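Local coordinates for Sts-2 protein (PDB 3D6A) that probably opposes CBL-mediated down-regulation of activated receptors such as the T-cell receptor, and whose histidine phosphatase domain makes up this chain, at residues I12-H17 against S204-C209. Residues are numbered along the deposited sequence; the frame is centred on the assembly and turned at random.
Sequences ILVIRH and SALDSC. Unlike the reference sequence in segment 12-17: Ile15 (reference Val). With W (tungsten ion), chain J.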
# COMPACT_ATOMS: atom_id res chain seq x y z
N ILE A 12 -24.83 3.19 -8.21
CA ILE A 12 -23.77 2.87 -9.16
C ILE A 12 -22.49 3.50 -8.62
O ILE A 12 -22.39 4.72 -8.52
CB ILE A 12 -24.06 3.41 -10.59
CG1 ILE A 12 -25.24 2.66 -11.24
CG2 ILE A 12 -22.79 3.36 -11.49
CD1 ILE A 12 -24.89 1.27 -11.75
N LEU A 13 -21.52 2.66 -8.27
CA LEU A 13 -20.23 3.16 -7.78
C LEU A 13 -19.18 2.90 -8.86
O LEU A 13 -18.87 1.75 -9.18
CB LEU A 13 -19.84 2.49 -6.44
CG LEU A 13 -18.63 2.97 -5.60
CD1 LEU A 13 -18.75 4.39 -5.10
CD2 LEU A 13 -18.43 2.03 -4.42
N VAL A 14 -18.67 3.98 -9.44
CA VAL A 14 -17.65 3.88 -10.46
C VAL A 14 -16.29 4.03 -9.77
O VAL A 14 -16.07 5.00 -9.04
CB VAL A 14 -17.80 4.97 -11.55
CG1 VAL A 14 -16.88 4.66 -12.76
CG2 VAL A 14 -19.24 5.09 -11.99
N ILE A 15 -15.40 3.08 -10.01
CA ILE A 15 -14.10 2.98 -9.34
C ILE A 15 -12.95 2.89 -10.37
O ILE A 15 -12.95 2.03 -11.24
CB ILE A 15 -14.09 1.70 -8.44
CG1 ILE A 15 -15.33 1.67 -7.53
CG2 ILE A 15 -12.80 1.62 -7.63
CD1 ILE A 15 -15.46 0.45 -6.65
N ARG A 16 -11.95 3.77 -10.25
CA ARG A 16 -10.72 3.67 -11.05
C ARG A 16 -9.89 2.52 -10.48
O ARG A 16 -9.88 2.28 -9.27
CB ARG A 16 -9.89 4.96 -11.04
CG ARG A 16 -8.62 4.91 -11.98
CD ARG A 16 -7.61 6.02 -11.70
NE ARG A 16 -6.47 5.90 -12.62
CZ ARG A 16 -5.29 6.50 -12.49
NH1 ARG A 16 -5.04 7.30 -11.45
NH2 ARG A 16 -4.35 6.27 -13.42
N HIS A 17 -9.20 1.83 -11.38
CA HIS A 17 -8.29 0.73 -11.03
C HIS A 17 -7.15 1.21 -10.13
O HIS A 17 -6.81 2.43 -10.11
CB HIS A 17 -7.69 0.15 -12.31
CG HIS A 17 -6.93 1.15 -13.12
ND1 HIS A 17 -5.65 1.57 -12.79
CD2 HIS A 17 -7.23 1.76 -14.29
CE1 HIS A 17 -5.23 2.44 -13.68
NE2 HIS A 17 -6.17 2.58 -14.61
N SER A 204 -11.44 7.93 -16.92
CA SER A 204 -12.43 8.51 -17.85
C SER A 204 -13.89 8.12 -17.52
O SER A 204 -14.81 8.95 -17.66
CB SER A 204 -12.09 8.11 -19.27
OG SER A 204 -12.03 6.70 -19.32
N ALA A 205 -14.09 6.90 -17.05
CA ALA A 205 -15.41 6.37 -16.69
C ALA A 205 -16.15 7.12 -15.59
O ALA A 205 -17.38 7.13 -15.58
CB ALA A 205 -15.32 4.90 -16.32
N LEU A 206 -15.42 7.72 -14.65
CA LEU A 206 -16.07 8.49 -13.58
C LEU A 206 -16.88 9.67 -14.14
O LEU A 206 -17.84 10.12 -13.50
CB LEU A 206 -15.08 8.97 -12.51
CG LEU A 206 -14.68 7.97 -11.41
CD1 LEU A 206 -13.67 6.95 -11.91
CD2 LEU A 206 -14.09 8.75 -10.27
N ASP A 207 -16.49 10.14 -15.33
CA ASP A 207 -17.29 11.12 -16.07
C ASP A 207 -18.23 10.45 -17.09
O ASP A 207 -19.44 10.71 -17.08
CB ASP A 207 -16.37 12.12 -16.78
CG ASP A 207 -17.08 13.39 -17.14
OD1 ASP A 207 -17.51 14.12 -16.23
OD2 ASP A 207 -17.19 13.67 -18.35
N SER A 208 -17.67 9.60 -17.95
CA SER A 208 -18.40 9.06 -19.09
C SER A 208 -19.49 8.05 -18.71
O SER A 208 -20.45 7.84 -19.45
CB SER A 208 -17.44 8.49 -20.14
OG SER A 208 -16.92 7.21 -19.79
N CYS A 209 -19.35 7.43 -17.54
CA CYS A 209 -20.35 6.46 -17.10
C CYS A 209 -21.42 7.06 -16.19
O CYS A 209 -22.45 6.43 -15.99
CB CYS A 209 -19.69 5.23 -16.48
SG CYS A 209 -18.83 4.23 -17.71
W W J . -6.03 4.48 -16.28
O HOH W 1 -4.09 4.89 -15.85
O HOH W 2 -7.41 5.23 -15.02
O HOH W 3 -6.33 2.59 -16.93
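A chi1 of -169° swings Val14 CG1 round beside its carbonyl carbon, where this methyl packs against the short helix 205-208, while Leu206 has CG turned beside its own backbone N (chi1 -82°) and sends CD1 down to the strand. Val14 CG1 meets the helix at Ala205, 3.9 Å from the methyl CB and 3.8 Å from the carbonyl O. Leu206 CD1 rests against Val14 CG1 at 4.0 Å and also lies 4.0 Å from the backbone N of Arg16, so one methyl spans two strand residues. Cutting Leu206 back to an alanine removes CD1 and is likely to open a gap above Val14 and beside the Arg16 N. No hydrogen bond crosses between the segments; the join is apolar and buried. Just past the strand, His17 NE2 coordinates the bound tungsten at 2.5 Å, and CG of Arg16, the strand's last residue, sits over the centre of the imidazole ring. The edge of the Arg16 guanidinium faces the tungsten, NE and NH2 each donating to a metal-bound water. Arg16 and His17 begin the RHG motif of histidine phosphatases, consistent with an anion pocket that the tungsten site occupies here. The strand 11-16 runs between the parallel strand 196-201 and the antiparallel strand 236-241. Helix 205-208, soon after strand 196-201, covers one face, with helix 172-187 beside it; Ile15 and His17 pack on helix 98-111.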